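Local coordinates for protein ferulic acid esterase, AmCE1/Fae1A (Anaeromyces mucronatus, PDB 5CXX) that probably hydrolyses feruloyl esters as a CE1-family esterase of the alpha/beta-hydrolase fold, and binds ferulic acid in its pocket, at residues 161-166 against 174-179; 165-170 against 209-214; 184-189 against 198-203; 205-210 against 239-244. All blocks are in the same frame, centred on the assembly; numbering follows the deposited sequence. Where two conformers were deposited one is given.

Interaction 1: residues 161-166 against 174-179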
# COMPACT_ATOMS: atom_id res chain seq x y z
N THR A 161 -5.93 -3.81 3.17
CA THR A 161 -6.81 -2.79 2.62
C THR A 161 -6.43 -2.52 1.17
O THR A 161 -7.31 -2.32 0.31
CB THR A 161 -6.70 -1.49 3.49
OG1 THR A 161 -7.13 -1.87 4.83
CG2 THR A 161 -7.62 -0.38 2.93
N SER A 162 -5.13 -2.52 0.87
CA SER A 162 -4.69 -2.32 -0.53
C SER A 162 -5.20 -3.42 -1.45
O SER A 162 -5.63 -3.15 -2.59
CB SER A 162 -3.15 -2.28 -0.62
OG SER A 162 -2.65 -1.13 0.02
N LEU A 163 -5.16 -4.68 -0.99
CA LEU A 163 -5.64 -5.77 -1.84
C LEU A 163 -7.16 -5.68 -2.04
O LEU A 163 -7.66 -5.91 -3.15
CB LEU A 163 -5.33 -7.14 -1.20
CG LEU A 163 -3.88 -7.55 -1.39
CD1 LEU A 163 -3.52 -8.76 -0.44
CD2 LEU A 163 -3.60 -7.97 -2.87
N TYR A 164 -7.87 -5.34 -0.96
CA TYR A 164 -9.33 -5.24 -1.06
C TYR A 164 -9.70 -4.16 -2.09
O TYR A 164 -10.55 -4.38 -2.98
CB TYR A 164 -9.89 -4.92 0.34
CG TYR A 164 -11.36 -4.61 0.37
CD1 TYR A 164 -12.30 -5.56 -0.01
CD2 TYR A 164 -11.78 -3.40 0.89
CE1 TYR A 164 -13.66 -5.27 0.06
CE2 TYR A 164 -13.17 -3.10 0.98
CZ TYR A 164 -14.07 -4.04 0.52
OH TYR A 164 -15.43 -3.76 0.63
N ILE A 165 -9.11 -2.98 -1.92
CA ILE A 165 -9.48 -1.89 -2.81
C ILE A 165 -8.99 -2.18 -4.22
O ILE A 165 -9.69 -1.92 -5.24
CB ILE A 165 -8.92 -0.55 -2.28
CG1 ILE A 165 -9.57 -0.17 -0.94
CG2 ILE A 165 -9.17 0.55 -3.35
CD1 ILE A 165 -8.79 0.99 -0.23
N GLY A 166 -7.75 -2.68 -4.35
CA GLY A 166 -7.15 -2.92 -5.67
C GLY A 166 -7.91 -3.97 -6.47
O GLY A 166 -7.88 -3.90 -7.72
N GLY A 174 -4.15 0.65 -10.87
CA GLY A 174 -3.40 -0.17 -11.86
C GLY A 174 -2.42 -1.13 -11.17
O GLY A 174 -2.14 -2.20 -11.69
N TYR A 175 -1.86 -0.75 -10.00
CA TYR A 175 -0.74 -1.48 -9.39
C TYR A 175 -1.07 -1.67 -7.92
O TYR A 175 -1.35 -0.66 -7.24
CB TYR A 175 0.61 -0.69 -9.51
CG TYR A 175 0.94 -0.35 -10.93
CD1 TYR A 175 0.36 0.78 -11.56
CD2 TYR A 175 1.80 -1.17 -11.68
CE1 TYR A 175 0.65 1.05 -12.87
CE2 TYR A 175 2.09 -0.87 -12.98
CZ TYR A 175 1.52 0.23 -13.57
OH TYR A 175 1.94 0.38 -14.91
N VAL A 176 -1.03 -2.91 -7.42
CA VAL A 176 -1.39 -3.24 -6.06
C VAL A 176 -0.23 -3.93 -5.38
O VAL A 176 0.28 -4.92 -5.91
CB VAL A 176 -2.64 -4.17 -5.99
CG1 VAL A 176 -3.10 -4.40 -4.54
CG2 VAL A 176 -3.71 -3.66 -6.95
N GLY A 177 0.17 -3.46 -4.19
CA GLY A 177 1.28 -4.04 -3.47
C GLY A 177 0.86 -4.33 -2.05
O GLY A 177 0.37 -3.48 -1.30
N ALA A 178 1.10 -5.56 -1.60
CA ALA A 178 0.62 -5.96 -0.30
C ALA A 178 1.78 -6.57 0.48
O ALA A 178 2.19 -7.71 0.16
CB ALA A 178 -0.54 -7.00 -0.42
N PHE A 179 2.31 -5.85 1.48
CA PHE A 179 3.47 -6.36 2.23
C PHE A 179 2.97 -6.89 3.55
O PHE A 179 2.50 -6.12 4.40
CB PHE A 179 4.52 -5.23 2.41
CG PHE A 179 4.72 -4.38 1.15
CD1 PHE A 179 4.69 -4.95 -0.12
CD2 PHE A 179 4.87 -2.97 1.27
CE1 PHE A 179 4.78 -4.18 -1.26
CE2 PHE A 179 5.01 -2.18 0.12
CZ PHE A 179 4.95 -2.78 -1.16
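S162, L163 and G166 lie on a helix that runs nearly antiparallel to strand residues V176 to A178, the short axes approaching to 7.5 Å at an angle of 154° and the alpha carbons of G166 and V176 standing 5.8 Å apart. No hydrogen bond crosses the contact, so it is held by packing alone. V176 does most of the work from the strand. Its CG1 is anti to the backbone N (chi1 -174°) and meets the helix backbone, 3.4 Å from the carbonyl O of S162, while its CG2 rests 3.7 Å from CA of G166. V176 was modelled in two conformers, and this division of the two methyls holds for the one described; in it, a beta carbon on G166 would run into CG2. L163 reaches the strand with the end of its side chain. CD1 touches CB of A178 at 3.5 Å, a tight carbon pair, and CD2 lies 4.0 Å from CG1 of V176, the two side chains crossing at about a right angle. S162 adds its CB, 3.8 Å from the carbonyl O of G177; its hydroxyl, also modelled twice, bonds to the carbonyl O of G158 within the helix. The pair forms the return half of a beta-alpha-beta crossover: strand 150-155, helix 157-168, then strand 175-179. The returning strand lies between strands 150-155 and 213-219, with V176 bonded through its backbone to V213 and L215, while T161 and I165 of the helix pack on helix 125-140.

Interaction 2: residues 165-170 against 209-214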
# COMPACT_ATOMS: atom_id res chain seq x y z
N ILE A 165 -9.11 -2.98 -1.92
CA ILE A 165 -9.48 -1.89 -2.81
C ILE A 165 -8.99 -2.18 -4.22
O ILE A 165 -9.69 -1.92 -5.24
CB ILE A 165 -8.92 -0.55 -2.28
CG1 ILE A 165 -9.57 -0.17 -0.94
CG2 ILE A 165 -9.17 0.55 -3.35
CD1 ILE A 165 -8.79 0.99 -0.23
N GLY A 166 -7.75 -2.68 -4.35
CA GLY A 166 -7.15 -2.92 -5.67
C GLY A 166 -7.91 -3.97 -6.47
O GLY A 166 -7.88 -3.90 -7.72
N TYR A 167 -8.55 -4.94 -5.80
CA TYR A 167 -9.32 -5.92 -6.56
C TYR A 167 -10.77 -5.47 -6.71
O TYR A 167 -11.34 -5.66 -7.83
CB TYR A 167 -9.23 -7.34 -5.93
CG TYR A 167 -7.96 -7.99 -6.42
CD1 TYR A 167 -6.75 -7.78 -5.73
CD2 TYR A 167 -7.96 -8.82 -7.55
CE1 TYR A 167 -5.56 -8.35 -6.19
CE2 TYR A 167 -6.77 -9.39 -8.05
CZ TYR A 167 -5.57 -9.15 -7.34
OH TYR A 167 -4.42 -9.71 -7.87
N MET A 168 -11.36 -4.82 -5.70
CA MET A 168 -12.78 -4.46 -5.88
C MET A 168 -12.90 -3.28 -6.84
O MET A 168 -13.96 -3.18 -7.51
CB MET A 168 -13.46 -4.08 -4.57
CG MET A 168 -13.57 -5.30 -3.57
SD MET A 168 -14.42 -6.81 -4.21
CE MET A 168 -13.09 -7.77 -4.93
N ARG A 169 -11.86 -2.43 -6.89
CA ARG A 169 -11.88 -1.25 -7.77
C ARG A 169 -10.60 -1.22 -8.60
O ARG A 169 -9.89 -0.17 -8.69
CB ARG A 169 -12.07 0.04 -6.95
CG ARG A 169 -13.48 0.23 -6.37
CD ARG A 169 -14.64 0.17 -7.42
NE ARG A 169 -14.42 1.13 -8.52
CZ ARG A 169 -14.94 2.35 -8.51
NH1 ARG A 169 -15.63 2.83 -7.44
NH2 ARG A 169 -14.76 3.16 -9.58
N SER A 170 -10.38 -2.34 -9.28
CA SER A 170 -9.24 -2.47 -10.17
C SER A 170 -9.35 -1.50 -11.36
O SER A 170 -8.37 -1.25 -12.05
CB SER A 170 -9.13 -3.90 -10.69
OG SER A 170 -10.28 -4.28 -11.44
N ILE A 209 -11.33 -6.28 -14.63
CA ILE A 209 -10.08 -5.78 -15.28
C ILE A 209 -8.88 -6.06 -14.38
O ILE A 209 -8.90 -5.69 -13.20
CB ILE A 209 -10.15 -4.25 -15.71
CG1 ILE A 209 -8.80 -3.81 -16.36
CG2 ILE A 209 -10.55 -3.32 -14.56
CD1 ILE A 209 -8.97 -2.40 -17.18
N GLN A 210 -7.88 -6.80 -14.90
CA GLN A 210 -6.79 -7.29 -14.04
C GLN A 210 -5.87 -6.16 -13.60
O GLN A 210 -5.55 -5.29 -14.43
CB GLN A 210 -5.93 -8.33 -14.80
CG GLN A 210 -6.62 -9.68 -14.88
CD GLN A 210 -6.88 -10.28 -13.49
OE1 GLN A 210 -5.95 -10.77 -12.84
NE2 GLN A 210 -8.12 -10.22 -13.04
N PRO A 211 -5.40 -6.18 -12.34
CA PRO A 211 -4.28 -5.28 -12.04
C PRO A 211 -3.16 -5.40 -13.05
O PRO A 211 -2.84 -6.51 -13.58
CB PRO A 211 -3.78 -5.81 -10.68
CG PRO A 211 -4.97 -6.40 -10.03
CD PRO A 211 -5.65 -7.11 -11.22
N ILE A 212 -2.52 -4.28 -13.38
CA ILE A 212 -1.34 -4.32 -14.23
C ILE A 212 -0.22 -5.10 -13.51
O ILE A 212 0.49 -5.90 -14.11
CB ILE A 212 -0.87 -2.89 -14.61
CG1 ILE A 212 -2.05 -2.16 -15.29
CG2 ILE A 212 0.40 -2.91 -15.48
CD1 ILE A 212 -1.81 -0.61 -15.50
N VAL A 213 -0.06 -4.82 -12.21
CA VAL A 213 0.84 -5.58 -11.34
C VAL A 213 0.09 -5.81 -10.02
O VAL A 213 -0.55 -4.86 -9.47
CB VAL A 213 2.16 -4.82 -11.06
CG1 VAL A 213 3.01 -5.60 -10.05
CG2 VAL A 213 2.94 -4.57 -12.32
N SER A 214 0.13 -7.03 -9.48
CA SER A 214 -0.38 -7.36 -8.14
C SER A 214 0.77 -8.07 -7.47
O SER A 214 1.30 -9.03 -8.04
CB SER A 214 -1.62 -8.26 -8.24
OG SER A 214 -1.93 -8.70 -6.95
O HOH W 1 -4.49 -10.20 -10.54
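The C-terminal end of helix 157-168 meets the loop that leads into strand 213-219, and Y167 and S170 carry the contact against P211, S214 and I209. CG of P211 stands over one face of the Y167 ring, offset toward the rim, 4.2 Å from the ring centroid and 25° off its normal, a CH-pi contact. The phenol oxygen both accepts and donates: S214 OG, near the ring plane at the edge, donates to Y167 OH over 2.8 Å, and Y167 OH donates to a water at 2.7 Å, which in turn donates to OE1 of Q210. The N-terminal start of strand 213-219, an inner strand of the alpha/beta-hydrolase sheet beside 175-179, is thus tied to the end of helix 157-168. A phenylalanine in place of Y167 would keep the ring over P211 but would probably leave the S214 hydroxyl and the water without their shared partner. Past the helix end, S170 in the conformer described places OG between its backbone N and carbonyl carbon (chi1 62°) and donates to the carbonyl O of I209 at 2.6 Å, in the carbonyl plane and on a lone pair. CG2 of I209 lies alongside, 3.3 Å from the same OG. R147 spans both segments, its NE bonding to S170 O and its NH2 to Q210 O.

Interaction 3: residues 184-189 against 198-203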
# COMPACT_ATOMS: atom_id res chain seq x y z
N GLY A 184 -8.43 -11.65 7.02
CA GLY A 184 -9.81 -11.19 6.98
C GLY A 184 -10.29 -10.57 5.69
O GLY A 184 -11.47 -10.11 5.62
N ILE A 185 -9.44 -10.53 4.65
CA ILE A 185 -10.02 -10.13 3.35
C ILE A 185 -11.14 -11.13 3.04
O ILE A 185 -12.24 -10.77 2.62
CB ILE A 185 -9.01 -10.17 2.21
CG1 ILE A 185 -7.95 -9.10 2.49
CG2 ILE A 185 -9.72 -9.88 0.84
CD1 ILE A 185 -6.80 -9.21 1.48
N THR A 186 -10.81 -12.40 3.24
CA THR A 186 -11.73 -13.53 3.02
C THR A 186 -11.91 -14.23 4.40
O THR A 186 -11.23 -13.85 5.38
CB THR A 186 -11.14 -14.49 1.98
OG1 THR A 186 -9.78 -14.71 2.35
CG2 THR A 186 -11.14 -13.84 0.56
N PRO A 187 -12.82 -15.18 4.54
CA PRO A 187 -13.05 -15.75 5.88
C PRO A 187 -11.82 -16.43 6.44
O PRO A 187 -11.07 -17.14 5.73
CB PRO A 187 -14.17 -16.77 5.65
CG PRO A 187 -14.91 -16.26 4.41
CD PRO A 187 -13.78 -15.74 3.56
N GLY A 188 -11.67 -16.30 7.76
CA GLY A 188 -10.50 -16.92 8.39
C GLY A 188 -10.61 -16.86 9.90
O GLY A 188 -11.60 -16.38 10.42
N GLU A 189 -9.63 -17.43 10.59
CA GLU A 189 -9.66 -17.48 12.07
C GLU A 189 -8.22 -17.31 12.56
O GLU A 189 -7.31 -17.87 11.97
CB GLU A 189 -10.25 -18.83 12.58
CG GLU A 189 -10.08 -18.97 14.07
CD GLU A 189 -11.36 -18.72 14.83
OE1 GLU A 189 -12.41 -18.51 14.18
OE2 GLU A 189 -11.32 -18.78 16.09
N GLY A 198 -14.80 -12.19 6.89
CA GLY A 198 -14.34 -11.95 5.54
C GLY A 198 -15.09 -10.75 4.93
O GLY A 198 -16.33 -10.66 5.04
N LEU A 199 -14.36 -9.86 4.28
CA LEU A 199 -15.02 -8.84 3.51
C LEU A 199 -15.76 -9.38 2.31
O LEU A 199 -16.80 -8.85 1.91
CB LEU A 199 -13.98 -7.83 3.05
CG LEU A 199 -13.26 -7.07 4.20
CD1 LEU A 199 -12.07 -6.20 3.69
CD2 LEU A 199 -14.21 -6.19 4.99
N ILE A 200 -15.20 -10.44 1.73
CA ILE A 200 -15.73 -11.08 0.54
C ILE A 200 -15.51 -12.58 0.70
O ILE A 200 -14.69 -12.99 1.53
CB ILE A 200 -15.05 -10.58 -0.75
CG1 ILE A 200 -13.54 -10.70 -0.64
CG2 ILE A 200 -15.50 -9.09 -0.98
CD1 ILE A 200 -12.74 -10.27 -1.91
N SER A 201 -16.17 -13.39 -0.12
CA SER A 201 -15.82 -14.80 -0.15
C SER A 201 -14.50 -15.03 -0.94
O SER A 201 -14.06 -14.18 -1.71
CB SER A 201 -16.93 -15.60 -0.81
OG SER A 201 -16.99 -15.27 -2.21
N GLU A 202 -13.92 -16.21 -0.80
CA GLU A 202 -12.74 -16.52 -1.59
C GLU A 202 -13.01 -16.42 -3.11
O GLU A 202 -12.22 -15.86 -3.83
CB GLU A 202 -12.25 -17.92 -1.19
CG GLU A 202 -11.71 -17.91 0.25
CD GLU A 202 -11.10 -19.24 0.68
OE1 GLU A 202 -11.33 -20.26 -0.04
OE2 GLU A 202 -10.44 -19.30 1.74
N ASP A 203 -14.14 -16.98 -3.58
CA ASP A 203 -14.44 -16.93 -5.03
C ASP A 203 -14.61 -15.51 -5.53
O ASP A 203 -14.43 -15.26 -6.73
CB ASP A 203 -15.70 -17.76 -5.34
CG ASP A 203 -15.39 -19.21 -5.43
OD1 ASP A 203 -14.21 -19.60 -5.60
OD2 ASP A 203 -16.34 -20.00 -5.34
O HOH W 2 -13.27 -10.07 7.75
O HOH W 3 -9.84 -17.20 3.37
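G198 lies against the turn made by G184 to P187, its CA 3.5 Å from the carbonyl carbon of T186. Its backbone has positive phi, and a beta carbon would collide with T186 and P187. A water joins the ends here, accepting from G198 N and donating to G184 O. L199 follows with a forked N-H: the better bond goes to G184 O at 3.2 Å, and a weak one to I185 O, bent to 119° at the hydrogen. I200 N then bonds to that same I185 O at 3.1 Å, nearly along the C=O axis (168°), so one carbonyl takes up two successive amides. The I200 side chain, with CG1 between the backbone N and the carbonyl carbon (chi1 52°), lies side by side with I185 and points the same way, CD1 4.1 Å from CG2 of I185. The carbonyl O of I200 receives a CA-H...O contact from T186 CA at 3.4 Å. S201 contributes its carbonyl O, 3.7 Å from CG2 of T186. E202 closes the series: its CG packs 3.9 Å from CB of T186, and a water that accepts from T186 OG1 donates to both P187 O and E202 OE2. The two segments are the base of the excursion that carries the small antiparallel hairpin of strands 188-190 and 194-196. At that base, I185, L199 and I200 pack on L163, Y164 and M168 of helix 157-168, while T186 and E202 touch I235 of helix 228-238.

Interaction 4: residues 205-210 against 239-244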
# COMPACT_ATOMS: atom_id res chain seq x y z
N PHE A 205 -12.71 -13.04 -4.59
CA PHE A 205 -11.43 -12.30 -4.47
C PHE A 205 -10.77 -12.34 -5.86
O PHE A 205 -9.92 -13.20 -6.16
CB PHE A 205 -10.56 -12.94 -3.40
CG PHE A 205 -9.34 -12.15 -3.01
CD1 PHE A 205 -9.11 -10.86 -3.48
CD2 PHE A 205 -8.45 -12.72 -2.13
CE1 PHE A 205 -7.96 -10.16 -3.04
CE2 PHE A 205 -7.30 -12.03 -1.69
CZ PHE A 205 -7.06 -10.75 -2.19
N ARG A 206 -11.24 -11.46 -6.74
CA ARG A 206 -10.86 -11.44 -8.16
C ARG A 206 -11.30 -10.07 -8.73
O ARG A 206 -12.07 -9.33 -8.09
CB ARG A 206 -11.50 -12.60 -8.94
CG ARG A 206 -13.03 -12.55 -8.93
CD ARG A 206 -13.65 -13.57 -9.86
NE ARG A 206 -13.33 -14.93 -9.52
CZ ARG A 206 -12.64 -15.75 -10.33
NH1 ARG A 206 -12.14 -15.30 -11.49
NH2 ARG A 206 -12.42 -17.00 -9.97
N ALA A 207 -10.85 -9.75 -9.92
CA ALA A 207 -11.17 -8.47 -10.56
C ALA A 207 -11.61 -8.76 -11.96
O ALA A 207 -11.06 -9.68 -12.58
CB ALA A 207 -9.96 -7.62 -10.59
N GLU A 208 -12.53 -7.98 -12.47
CA GLU A 208 -12.86 -8.13 -13.87
C GLU A 208 -11.66 -7.60 -14.67
O GLU A 208 -11.02 -8.46 -15.30
CB GLU A 208 -14.16 -7.42 -14.20
CG GLU A 208 -14.85 -8.05 -15.35
CD GLU A 208 -16.25 -7.55 -15.50
OE1 GLU A 208 -16.82 -7.02 -14.51
OE2 GLU A 208 -16.82 -7.65 -16.57
N ILE A 209 -11.33 -6.28 -14.63
CA ILE A 209 -10.08 -5.78 -15.28
C ILE A 209 -8.88 -6.06 -14.38
O ILE A 209 -8.90 -5.69 -13.20
CB ILE A 209 -10.15 -4.25 -15.71
CG1 ILE A 209 -8.80 -3.81 -16.36
CG2 ILE A 209 -10.55 -3.32 -14.56
CD1 ILE A 209 -8.97 -2.40 -17.18
N GLN A 210 -7.88 -6.80 -14.90
CA GLN A 210 -6.79 -7.29 -14.04
C GLN A 210 -5.87 -6.16 -13.60
O GLN A 210 -5.55 -5.29 -14.43
CB GLN A 210 -5.93 -8.33 -14.80
CG GLN A 210 -6.62 -9.68 -14.88
CD GLN A 210 -6.88 -10.28 -13.49
OE1 GLN A 210 -5.95 -10.77 -12.84
NE2 GLN A 210 -8.12 -10.22 -13.04
N ASN A 239 -8.01 -18.54 -8.39
CA ASN A 239 -8.95 -17.70 -9.12
C ASN A 239 -8.38 -17.17 -10.39
O ASN A 239 -8.99 -16.33 -11.01
CB ASN A 239 -9.40 -16.55 -8.25
CG ASN A 239 -10.30 -16.98 -7.11
OD1 ASN A 239 -10.78 -18.12 -7.05
ND2 ASN A 239 -10.57 -16.04 -6.21
N ASN A 240 -7.21 -17.68 -10.80
CA ASN A 240 -6.59 -17.26 -12.05
C ASN A 240 -6.27 -15.78 -12.13
O ASN A 240 -6.41 -15.15 -13.20
CB ASN A 240 -7.48 -17.66 -13.25
CG ASN A 240 -7.67 -19.12 -13.35
OD1 ASN A 240 -8.74 -19.67 -12.96
ND2 ASN A 240 -6.66 -19.79 -13.84
N GLN A 241 -5.86 -15.21 -11.00
CA GLN A 241 -5.53 -13.78 -10.92
C GLN A 241 -4.01 -13.69 -10.96
O GLN A 241 -3.37 -14.16 -10.01
CB GLN A 241 -6.07 -13.14 -9.59
CG GLN A 241 -7.60 -13.37 -9.44
CD GLN A 241 -8.38 -12.66 -10.53
OE1 GLN A 241 -8.45 -11.40 -10.52
NE2 GLN A 241 -8.91 -13.41 -11.49
N GLU A 242 -3.45 -13.13 -12.02
CA GLU A 242 -1.98 -13.05 -12.17
C GLU A 242 -1.41 -12.13 -11.10
O GLU A 242 -1.96 -11.04 -10.84
CB GLU A 242 -1.58 -12.51 -13.53
CG GLU A 242 -2.49 -11.38 -14.00
CD GLU A 242 -2.48 -11.18 -15.54
OE1 GLU A 242 -2.08 -12.12 -16.27
OE2 GLU A 242 -2.92 -10.09 -16.01
N HIS A 243 -0.33 -12.58 -10.45
CA HIS A 243 0.29 -11.80 -9.39
C HIS A 243 1.65 -12.38 -9.07
O HIS A 243 2.05 -13.48 -9.56
CB HIS A 243 -0.58 -11.80 -8.12
CG HIS A 243 -0.65 -13.16 -7.47
ND1 HIS A 243 -1.34 -14.21 -8.05
CD2 HIS A 243 0.01 -13.66 -6.40
CE1 HIS A 243 -1.15 -15.30 -7.31
NE2 HIS A 243 -0.32 -15.00 -6.33
N ILE A 244 2.41 -11.61 -8.32
CA ILE A 244 3.71 -12.01 -7.86
C ILE A 244 3.64 -12.33 -6.38
O ILE A 244 3.04 -11.52 -5.63
CB ILE A 244 4.68 -10.82 -8.03
CG1 ILE A 244 4.85 -10.52 -9.54
CG2 ILE A 244 6.03 -11.06 -7.31
CD1 ILE A 244 5.42 -9.04 -9.78
O HOH W 4 -11.45 -12.63 -12.68
O HOH W 1 -4.49 -10.20 -10.54
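Q241 and Q210 meet through their amides, and N239 with R206 extends the contact to one side. The Q241 chain bends at chi2 (-64°), which sets CD beside CB of R206; OE1 on that carbon is reached by two donors from opposite faces of the amide plane, A207 N at 3.0 Å and Q210 NE2 at 2.8 Å. The Q210 bond is close to straight (169° at the hydrogen) and lies in the Q210 amide plane, which stands at 90° to that of Q241. The other end of the Q241 amide is held too, since NE2 donates to N239 O over 3.0 Å and to a water that also bonds R206 NH1 and A207 O. An alanine in place of Q241 would probably leave A207 N and Q210 NE2 without their common acceptor, and N239 O without this donor. The water that links Q210 OE1 to Y167 OH donates as well to E242 O. N239 turns ND2 to the carbonyl O of F205 at 2.9 Å; the same nitrogen also bonds to E202 O. R206 crosses N239 at about a right angle, with N239 CB over one guanidinium face, 3.5 Å from NH2, while CB of R206 rests 3.5 Å from CD of Q241 and NE of R206 bonds to D203 O. Both loops lead into neighbouring parallel strands, 213-219 and 244-248, and the second starts at a helix end: N240, with positive phi, is the C-prime residue of the Schellman motif that terminates helix 228-238.

In the fold
Interactions 1 and 2 both use helix 157-168 against neighbouring strands of the main sheet, sharing I165 and G166, and both are buried. Interaction 1, about 6 Å from the chain centre, is packing without any hydrogen bond across it, whereas interaction 2, farther out at about 13 Å, adds hydroxyl bonds and a water. Interactions 3 and 4 lie farther from the centre and are partly exposed; the former relies on backbone amides in a turn, the latter on side-chain amides. Interaction 4 continues from interaction 2 through I209, Q210 and a common water, and S214 bonds to I244. F205 packs on L163, I200 and T186, linking interaction 4 with interactions 1 and 3.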